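PDB 2GIY: glycoprotein E from Human herpesvirus 1, which pairs with gI to bind the Fc part of host IgG and to sort nascent virions to cell junctions for cell-to-cell spread. Local coordinates for residues 63-68 against 157-162; 69-74 against 153-158; 33-38 against 146-151. One frame throughout, in Å; residues are numbered along the deposited sequence.

Contact 1. Residues 63-68 against 157-162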
loop_
_atom_site.group_PDB
_atom_site.type_symbol
_atom_site.label_atom_id
_atom_site.label_comp_id
_atom_site.label_asym_id
_atom_site.label_seq_id
_atom_site.Cartn_x
_atom_site.Cartn_y
_atom_site.Cartn_z
ATOM N N MET A 63 5.777 16.869 10.957
ATOM C CA MET A 63 5.078 17.225 9.733
ATOM C C MET A 63 3.809 16.397 9.700
ATOM O O MET A 63 3.803 15.253 10.142
ATOM C CB MET A 63 5.939 16.906 8.507
ATOM C CG MET A 63 7.119 17.848 8.318
ATOM S SD MET A 63 6.561 19.541 8.041
ATOM C CE MET A 63 5.731 19.353 6.484
ATOM N N ARG A 64 2.731 16.975 9.190
ATOM C CA ARG A 64 1.477 16.252 9.104
ATOM C C ARG A 64 1.009 16.174 7.660
ATOM O O ARG A 64 0.865 17.193 6.990
ATOM C CB ARG A 64 0.425 16.928 9.980
ATOM C CG ARG A 64 0.872 17.024 11.425
ATOM C CD ARG A 64 -0.272 17.281 12.372
ATOM N NE ARG A 64 0.207 17.332 13.752
ATOM C CZ ARG A 64 -0.584 17.344 14.818
ATOM N NH1 ARG A 64 -1.901 17.306 14.668
ATOM N NH2 ARG A 64 -0.057 17.394 16.036
ATOM N N ILE A 65 0.795 14.950 7.186
ATOM C CA ILE A 65 0.345 14.714 5.822
ATOM C C ILE A 65 -1.167 14.500 5.832
ATOM O O ILE A 65 -1.658 13.571 6.470
ATOM C CB ILE A 65 1.044 13.454 5.217
ATOM C CG1 ILE A 65 2.561 13.671 5.168
ATOM C CG2 ILE A 65 0.506 13.173 3.816
ATOM C CD1 ILE A 65 3.365 12.414 4.859
ATOM N N TYR A 66 -1.900 15.376 5.150
ATOM C CA TYR A 66 -3.352 15.264 5.075
ATOM C C TYR A 66 -3.673 14.322 3.906
ATOM O O TYR A 66 -3.842 14.765 2.774
ATOM C CB TYR A 66 -3.983 16.639 4.815
ATOM C CG TYR A 66 -3.926 17.633 5.973
ATOM C CD1 TYR A 66 -3.228 17.350 7.149
ATOM C CD2 TYR A 66 -4.572 18.865 5.874
ATOM C CE1 TYR A 66 -3.178 18.284 8.207
ATOM C CE2 TYR A 66 -4.529 19.797 6.914
ATOM C CZ TYR A 66 -3.835 19.503 8.070
ATOM O OH TYR A 66 -3.802 20.441 9.082
ATOM N N GLU A 67 -3.772 13.025 4.185
ATOM C CA GLU A 67 -4.029 12.046 3.131
ATOM C C GLU A 67 -5.218 12.330 2.214
ATOM O O GLU A 67 -5.083 12.257 0.992
ATOM C CB GLU A 67 -4.171 10.644 3.734
ATOM C CG GLU A 67 -4.477 9.567 2.696
ATOM C CD GLU A 67 -4.383 8.168 3.267
ATOM O OE1 GLU A 67 -4.867 7.957 4.396
ATOM O OE2 GLU A 67 -3.832 7.278 2.584
ATOM N N SER A 68 -6.376 12.645 2.786
ATOM C CA SER A 68 -7.562 12.917 1.976
ATOM C C SER A 68 -7.335 14.094 1.039
ATOM O O SER A 68 -7.867 14.125 -0.071
ATOM C CB SER A 68 -8.770 13.205 2.869
ATOM O OG SER A 68 -8.569 14.380 3.634
ATOM N N HIS A 157 -3.398 6.496 -7.689
ATOM C CA HIS A 157 -3.576 5.060 -7.484
ATOM C C HIS A 157 -2.660 4.508 -6.402
ATOM O O HIS A 157 -2.829 3.378 -5.951
ATOM C CB HIS A 157 -3.357 4.295 -8.791
ATOM C CG HIS A 157 -4.540 4.335 -9.703
ATOM N ND1 HIS A 157 -5.076 3.203 -10.279
ATOM C CD2 HIS A 157 -5.322 5.366 -10.101
ATOM C CE1 HIS A 157 -6.139 3.536 -10.990
ATOM N NE2 HIS A 157 -6.310 4.842 -10.898
ATOM N N ALA A 158 -1.690 5.313 -5.987
ATOM C CA ALA A 158 -0.762 4.923 -4.937
ATOM C C ALA A 158 0.083 6.125 -4.561
ATOM O O ALA A 158 0.268 7.037 -5.365
ATOM C CB ALA A 158 0.147 3.780 -5.411
ATOM N N TRP A 159 0.576 6.136 -3.329
ATOM C CA TRP A 159 1.447 7.216 -2.887
ATOM C C TRP A 159 2.250 6.772 -1.677
ATOM O O TRP A 159 1.890 5.811 -0.987
ATOM C CB TRP A 159 0.654 8.490 -2.547
ATOM C CG TRP A 159 -0.120 8.429 -1.257
ATOM C CD1 TRP A 159 -1.378 7.926 -1.076
ATOM C CD2 TRP A 159 0.322 8.882 0.030
ATOM N NE1 TRP A 159 -1.748 8.040 0.246
ATOM C CE2 TRP A 159 -0.723 8.622 0.946
ATOM C CE3 TRP A 159 1.498 9.481 0.499
ATOM C CZ2 TRP A 159 -0.624 8.941 2.307
ATOM C CZ3 TRP A 159 1.595 9.798 1.853
ATOM C CH2 TRP A 159 0.539 9.526 2.738
ATOM N N GLY A 160 3.354 7.467 -1.435
ATOM C CA GLY A 160 4.187 7.146 -0.298
ATOM C C GLY A 160 4.979 8.374 0.089
ATOM O O GLY A 160 5.055 9.332 -0.686
ATOM N N HIS A 161 5.554 8.364 1.285
ATOM C CA HIS A 161 6.350 9.498 1.727
ATOM C C HIS A 161 7.710 9.059 2.245
ATOM O O HIS A 161 7.873 7.941 2.752
ATOM C CB HIS A 161 5.615 10.289 2.818
ATOM C CG HIS A 161 5.387 9.516 4.083
ATOM N ND1 HIS A 161 4.421 8.540 4.198
ATOM C CD2 HIS A 161 6.003 9.577 5.288
ATOM C CE1 HIS A 161 4.451 8.033 5.418
ATOM N NE2 HIS A 161 5.403 8.645 6.100
ATOM N N ILE A 162 8.687 9.947 2.096
ATOM C CA ILE A 162 10.041 9.704 2.559
ATOM C C ILE A 162 10.596 10.997 3.131
ATOM O O ILE A 162 10.644 12.009 2.434
ATOM C CB ILE A 162 11.000 9.302 1.415
ATOM C CG1 ILE A 162 10.414 8.161 0.587
ATOM C CG2 ILE A 162 12.346 8.877 2.004
ATOM C CD1 ILE A 162 11.265 7.819 -0.623
#

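Contact 2. Residues 69-74 against 153-158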
loop_
_atom_site.group_PDB
_atom_site.type_symbol
_atom_site.label_atom_id
_atom_site.label_comp_id
_atom_site.label_asym_id
_atom_site.label_seq_id
_atom_site.Cartn_x
_atom_site.Cartn_y
_atom_site.Cartn_z
ATOM N N CYS A 69 -6.543 15.061 1.494
ATOM C CA CYS A 69 -6.241 16.244 0.700
ATOM C C CYS A 69 -5.447 15.953 -0.571
ATOM O O CYS A 69 -5.562 16.676 -1.559
ATOM C CB CYS A 69 -5.472 17.253 1.544
ATOM S SG CYS A 69 -6.535 18.266 2.616
ATOM N N LEU A 70 -4.631 14.906 -0.541
ATOM C CA LEU A 70 -3.841 14.555 -1.713
ATOM C C LEU A 70 -4.752 14.322 -2.917
ATOM O O LEU A 70 -4.382 14.628 -4.051
ATOM C CB LEU A 70 -3.010 13.296 -1.436
ATOM C CG LEU A 70 -2.079 13.338 -0.218
ATOM C CD1 LEU A 70 -1.331 12.013 -0.102
ATOM C CD2 LEU A 70 -1.088 14.490 -0.355
ATOM N N TYR A 71 -5.950 13.797 -2.666
ATOM C CA TYR A 71 -6.895 13.512 -3.741
ATOM C C TYR A 71 -7.680 14.722 -4.232
ATOM O O TYR A 71 -8.217 14.704 -5.339
ATOM C CB TYR A 71 -7.861 12.404 -3.313
ATOM C CG TYR A 71 -7.157 11.138 -2.895
ATOM C CD1 TYR A 71 -6.739 10.951 -1.580
ATOM C CD2 TYR A 71 -6.861 10.146 -3.827
ATOM C CE1 TYR A 71 -6.040 9.809 -1.203
ATOM C CE2 TYR A 71 -6.164 9.003 -3.462
ATOM C CZ TYR A 71 -5.754 8.840 -2.153
ATOM O OH TYR A 71 -5.037 7.718 -1.806
ATOM N N HIS A 72 -7.755 15.764 -3.408
ATOM C CA HIS A 72 -8.453 16.996 -3.778
ATOM C C HIS A 72 -7.735 18.182 -3.134
ATOM O O HIS A 72 -8.272 18.854 -2.253
ATOM C CB HIS A 72 -9.924 16.943 -3.343
ATOM C CG HIS A 72 -10.136 16.414 -1.959
ATOM N ND1 HIS A 72 -9.720 17.087 -0.830
ATOM C CD2 HIS A 72 -10.737 15.281 -1.521
ATOM C CE1 HIS A 72 -10.057 16.393 0.244
ATOM N NE2 HIS A 72 -10.676 15.294 -0.149
ATOM N N PRO A 73 -6.496 18.450 -3.586
ATOM C CA PRO A 73 -5.623 19.526 -3.112
ATOM C C PRO A 73 -6.147 20.941 -3.337
ATOM O O PRO A 73 -5.520 21.909 -2.907
ATOM C CB PRO A 73 -4.321 19.267 -3.870
ATOM C CG PRO A 73 -4.805 18.704 -5.168
ATOM C CD PRO A 73 -5.873 17.737 -4.718
ATOM N N GLN A 74 -7.290 21.059 -4.005
ATOM C CA GLN A 74 -7.876 22.366 -4.282
ATOM C C GLN A 74 -9.032 22.716 -3.349
ATOM O O GLN A 74 -9.647 23.773 -3.493
ATOM C CB GLN A 74 -8.355 22.429 -5.735
ATOM C CG GLN A 74 -7.243 22.355 -6.773
ATOM C CD GLN A 74 -6.540 23.683 -6.975
ATOM O OE1 GLN A 74 -6.665 24.241 -8.177
ATOM N NE2 GLN A 74 -5.895 24.205 -6.066
ATOM N N ASN A 153 -4.577 7.830 -15.290
ATOM C CA ASN A 153 -5.711 8.560 -15.850
ATOM C C ASN A 153 -6.087 9.733 -14.951
ATOM O O ASN A 153 -7.262 9.978 -14.680
ATOM C CB ASN A 153 -6.916 7.639 -16.043
ATOM C CG ASN A 153 -6.668 6.578 -17.094
ATOM O OD1 ASN A 153 -5.952 6.815 -18.073
ATOM N ND2 ASN A 153 -7.264 5.409 -16.908
ATOM N N ASP A 154 -5.064 10.435 -14.479
ATOM C CA ASP A 154 -5.223 11.613 -13.626
ATOM C C ASP A 154 -5.832 11.401 -12.239
ATOM O O ASP A 154 -6.313 12.352 -11.623
ATOM C CB ASP A 154 -6.011 12.684 -14.386
ATOM C CG ASP A 154 -5.384 13.021 -15.730
ATOM O OD1 ASP A 154 -4.193 13.399 -15.758
ATOM O OD2 ASP A 154 -6.082 12.902 -16.760
ATOM N N HIS A 155 -5.807 10.165 -11.745
ATOM C CA HIS A 155 -6.327 9.856 -10.410
ATOM C C HIS A 155 -5.250 9.110 -9.630
ATOM O O HIS A 155 -4.627 8.185 -10.150
ATOM C CB HIS A 155 -7.594 8.993 -10.496
ATOM C CG HIS A 155 -8.070 8.480 -9.168
ATOM N ND1 HIS A 155 -8.374 9.313 -8.111
ATOM C CD2 HIS A 155 -8.287 7.218 -8.724
ATOM C CE1 HIS A 155 -8.754 8.587 -7.075
ATOM N NE2 HIS A 155 -8.711 7.313 -7.420
ATOM N N ILE A 156 -5.020 9.509 -8.384
ATOM C CA ILE A 156 -3.999 8.851 -7.577
ATOM C C ILE A 156 -4.328 7.379 -7.327
ATOM O O ILE A 156 -5.405 7.051 -6.824
ATOM C CB ILE A 156 -3.823 9.550 -6.206
ATOM C CG1 ILE A 156 -3.318 10.981 -6.411
ATOM C CG2 ILE A 156 -2.846 8.759 -5.338
ATOM C CD1 ILE A 156 -3.180 11.772 -5.106
ATOM N N HIS A 157 -3.398 6.496 -7.689
ATOM C CA HIS A 157 -3.576 5.060 -7.484
ATOM C C HIS A 157 -2.660 4.508 -6.402
ATOM O O HIS A 157 -2.829 3.378 -5.951
ATOM C CB HIS A 157 -3.357 4.295 -8.791
ATOM C CG HIS A 157 -4.540 4.335 -9.703
ATOM N ND1 HIS A 157 -5.076 3.203 -10.279
ATOM C CD2 HIS A 157 -5.322 5.366 -10.101
ATOM C CE1 HIS A 157 -6.139 3.536 -10.990
ATOM N NE2 HIS A 157 -6.310 4.842 -10.898
ATOM N N ALA A 158 -1.690 5.313 -5.987
ATOM C CA ALA A 158 -0.762 4.923 -4.937
ATOM C C ALA A 158 0.083 6.125 -4.561
ATOM O O ALA A 158 0.268 7.037 -5.365
ATOM C CB ALA A 158 0.147 3.780 -5.411
#

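Contact 3. Residues 33-38 against 146-151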
loop_
_atom_site.group_PDB
_atom_site.type_symbol
_atom_site.label_atom_id
_atom_site.label_comp_id
_atom_site.label_asym_id
_atom_site.label_seq_id
_atom_site.Cartn_x
_atom_site.Cartn_y
_atom_site.Cartn_z
ATOM N N VAL A 33 12.501 3.493 -4.110
ATOM C CA VAL A 33 11.073 3.249 -4.188
ATOM C C VAL A 33 10.803 2.141 -5.196
ATOM O O VAL A 33 11.430 2.088 -6.254
ATOM C CB VAL A 33 10.321 4.520 -4.645
ATOM C CG1 VAL A 33 8.823 4.256 -4.703
ATOM C CG2 VAL A 33 10.627 5.670 -3.695
ATOM N N SER A 34 9.880 1.250 -4.852
ATOM C CA SER A 34 9.505 0.158 -5.737
ATOM C C SER A 34 8.046 0.371 -6.108
ATOM O O SER A 34 7.191 0.551 -5.236
ATOM C CB SER A 34 9.673 -1.190 -5.034
ATOM O OG SER A 34 9.376 -2.252 -5.921
ATOM N N ILE A 35 7.762 0.356 -7.403
ATOM C CA ILE A 35 6.402 0.571 -7.878
ATOM C C ILE A 35 6.030 -0.480 -8.914
ATOM O O ILE A 35 6.732 -0.656 -9.906
ATOM C CB ILE A 35 6.268 1.957 -8.535
ATOM C CG1 ILE A 35 6.575 3.051 -7.510
ATOM C CG2 ILE A 35 4.862 2.131 -9.105
ATOM C CD1 ILE A 35 6.751 4.414 -8.129
ATOM N N HIS A 36 4.917 -1.162 -8.678
ATOM C CA HIS A 36 4.437 -2.185 -9.593
ATOM C C HIS A 36 3.050 -1.798 -10.072
ATOM O O HIS A 36 2.230 -1.304 -9.302
ATOM C CB HIS A 36 4.375 -3.541 -8.890
ATOM C CG HIS A 36 5.716 -4.088 -8.516
ATOM N ND1 HIS A 36 6.395 -4.997 -9.299
ATOM C CD2 HIS A 36 6.515 -3.837 -7.453
ATOM C CE1 HIS A 36 7.555 -5.281 -8.734
ATOM N NE2 HIS A 36 7.652 -4.591 -7.612
ATOM N N ALA A 37 2.796 -2.017 -11.355
ATOM C CA ALA A 37 1.496 -1.705 -11.923
ATOM C C ALA A 37 0.947 -2.966 -12.567
ATOM O O ALA A 37 1.669 -3.680 -13.263
ATOM C CB ALA A 37 1.627 -0.588 -12.959
ATOM N N ILE A 38 -0.327 -3.250 -12.315
ATOM C CA ILE A 38 -0.973 -4.423 -12.888
ATOM C C ILE A 38 -2.247 -3.987 -13.602
ATOM O O ILE A 38 -3.187 -3.512 -12.967
ATOM C CB ILE A 38 -1.349 -5.462 -11.799
ATOM C CG1 ILE A 38 -0.095 -5.935 -11.064
ATOM C CG2 ILE A 38 -2.056 -6.652 -12.441
ATOM C CD1 ILE A 38 -0.362 -6.991 -10.001
ATOM N N TYR A 146 9.440 14.390 1.298
ATOM C CA TYR A 146 9.170 14.062 -0.095
ATOM C C TYR A 146 8.033 13.059 -0.220
ATOM O O TYR A 146 7.952 12.100 0.545
ATOM C CB TYR A 146 10.422 13.468 -0.754
ATOM C CG TYR A 146 11.577 14.433 -0.895
ATOM C CD1 TYR A 146 12.286 14.876 0.225
ATOM C CD2 TYR A 146 11.948 14.924 -2.146
ATOM C CE1 TYR A 146 13.335 15.787 0.100
ATOM C CE2 TYR A 146 12.999 15.836 -2.280
ATOM C CZ TYR A 146 13.685 16.260 -1.153
ATOM O OH TYR A 146 14.726 17.148 -1.285
ATOM N N LEU A 147 7.153 13.296 -1.186
ATOM C CA LEU A 147 6.044 12.396 -1.454
ATOM C C LEU A 147 6.138 11.946 -2.906
ATOM O O LEU A 147 6.419 12.747 -3.802
ATOM C CB LEU A 147 4.692 13.093 -1.235
ATOM C CG LEU A 147 4.031 12.937 0.142
ATOM C CD1 LEU A 147 4.877 13.614 1.208
ATOM C CD2 LEU A 147 2.626 13.540 0.108
ATOM N N CYS A 148 5.926 10.659 -3.128
ATOM C CA CYS A 148 5.934 10.110 -4.471
ATOM C C CYS A 148 4.488 9.700 -4.698
ATOM O O CYS A 148 3.946 8.888 -3.946
ATOM C CB CYS A 148 6.859 8.897 -4.564
ATOM S SG CYS A 148 6.943 8.213 -6.246
ATOM N N VAL A 149 3.856 10.284 -5.714
ATOM C CA VAL A 149 2.463 9.993 -6.012
ATOM C C VAL A 149 2.299 9.431 -7.418
ATOM O O VAL A 149 2.831 9.979 -8.382
ATOM C CB VAL A 149 1.595 11.269 -5.898
ATOM C CG1 VAL A 149 0.126 10.920 -6.082
ATOM C CG2 VAL A 149 1.831 11.941 -4.545
ATOM N N VAL A 150 1.557 8.338 -7.535
ATOM C CA VAL A 150 1.343 7.747 -8.843
ATOM C C VAL A 150 -0.083 7.928 -9.331
ATOM O O VAL A 150 -1.033 7.458 -8.702
ATOM C CB VAL A 150 1.671 6.243 -8.845
ATOM C CG1 VAL A 150 1.523 5.681 -10.260
ATOM C CG2 VAL A 150 3.092 6.020 -8.332
ATOM N N TYR A 151 -0.222 8.615 -10.460
ATOM C CA TYR A 151 -1.525 8.831 -11.063
ATOM C C TYR A 151 -1.716 7.888 -12.237
ATOM O O TYR A 151 -0.760 7.540 -12.929
ATOM C CB TYR A 151 -1.675 10.252 -11.614
ATOM C CG TYR A 151 -1.688 11.353 -10.587
ATOM C CD1 TYR A 151 -0.503 11.811 -10.015
ATOM C CD2 TYR A 151 -2.886 11.948 -10.196
ATOM C CE1 TYR A 151 -0.509 12.842 -9.073
ATOM C CE2 TYR A 151 -2.905 12.979 -9.254
ATOM C CZ TYR A 151 -1.714 13.420 -8.699
ATOM O OH TYR A 151 -1.724 14.446 -7.780
#

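Contact 1. Residues 63-68 against 157-162
Ile65 faces His161 with CA atoms 8.9 Å apart and Glu67 faces Trp159 at 9.5 Å, a spacing too wide for backbone pairing, so strand 63-66 and the start of helix 67-71 meet strand 155-165, part of the large mixed sheet of this V-type domain, through side chains alone. With Ile65 CG1 beside the backbone N (chi1 -62°), the CD1 methyl rests over one face of the His161 imidazole, toward the rim and 3.6 Å from His161 CG, a CH-pi contact. Ile65 CG2 slides past the indole to within 3.8 Å of Trp159 CH2. Glu67 supplies the polar contact: its extended chain comes to the pyrrole edge of Trp159, where NE1 donates to OE2 over 3.2 Å, bent to 146° at the hydrogen. OE2 lies almost in the indole plane and is met on its anti side, while the carboxylate stands nearly upright to the ring, 78° between planes. OE1 forms a salt bridge to Arg14 of the second subunit, and Trp159 also packs on that arginine. Sharing one carboxylate between an indole N-H and a guanidinium group would favour the ionised form of this buried Glu67, and probably links the position of Trp159 to the subunit interface.

Contact 2. Residues 69-74 against 153-158
Ile156 and Tyr71 are the nearest pair, CA to CA 6.7 Å, where the short helix 67-71 lies against the start of strand 155-165, the second strand of a beta hairpin in this immunoglobulin V-type domain. Ile156 can be followed outward. Its CB stands 3.6 Å from Tyr71 CE2, and the CG2 branch approaches the same carbon at 3.8 Å, so the base of the side chain lies obliquely beside the CD2-CE2 rim of the phenol. CG1 is anti to the carbonyl carbon (chi1 -64°), a setting that sends the chain toward the helix while CG1 itself packs on Val149 and Tyr151 of the neighbouring strand. Extended beyond CG1, the chain ends in CD1, which lies 4.2 Å above the Tyr71 ring plane, displaced toward the rim. That methyl also abuts the helix backbone at 3.3 Å from Leu70 O, and Leu70 CB is 4.0 Å from it. No hydrogen bond crosses the contact, which is held mainly by apolar side chains, with those of Ile156 and Tyr71 roughly perpendicular. The disulfide of Cys69 with Cys78 ties this helix to helix 76-79, and His40 of the second subunit meets the rings of both Tyr71 and His155. Between those two rings the approach is oblique and looser, His155 CE1 lying 4.1 Å from Tyr71 CD2.

Contact 3. Residues 33-38 against 146-151
Ile35 meets Cys148 and Val150 in a purely apolar, face-to-face contact between two layers of the V-type beta sandwich that forms the C-terminal domain of the gE ectodomain: strand 34-39 pairs with strand 11-16 on one side, and strand 144-152 lies within the large mixed sheet on the other. The evidence for layer packing is geometric. CA atoms of Ile35 and Val150, the nearest pair, are 8.8 Å apart, no hydrogen bond joins the segments, and their chains run in roughly the same direction. Cys148 and Val150 point toward Ile35, whereas the intervening Val149 points away, the alternation of a regular strand. In Ile35 a nearly extended chi2 of 168° pushes CD1 forward as the atom that comes closest. The Ile35 and Val150 side chains run alongside one another, antiparallel, bringing Ile35 CD1 4.0 Å from Val150 CG2. Cys148, which belongs to none of the chain's three known disulfides, offers its sulfur as an apolar surface. Met15 of strand 11-16 also packs on Val150, while Val49 and Trp51 of strand 45-54 also touch Cys148. Ile35 additionally forms backbone hydrogen bonds to the second subunit and packs on Ile181 there. Ile35 CD1 rests against both Val150 CG2 and Cys148 SG, lying 4.2 Å from the sulfur.

Overall arrangement
Contacts 1 and 2 lie on one side of the hairpin of strands 144-152 and 155-165, and contact 3 lies on the other. The centres of contacts 1 and 2 are about 10 Å apart; the centre of contact 3 is about 11 Å from that of contact 1 and about 13 Å from that of contact 2. Contacts 1 and 2 touch directly where Trp159 CD2 packs on Leu70 CD1 at 3.5 Å. Contact 3 connects to both through the hairpin: His157 N lies 2.7 Å from Val150 O, a probable hydrogen bond at a classic beta bulge, where Val150 faces both His157 and Ala158. All six segments fall inside the Fc-binding region, and each contact also reaches the second subunit.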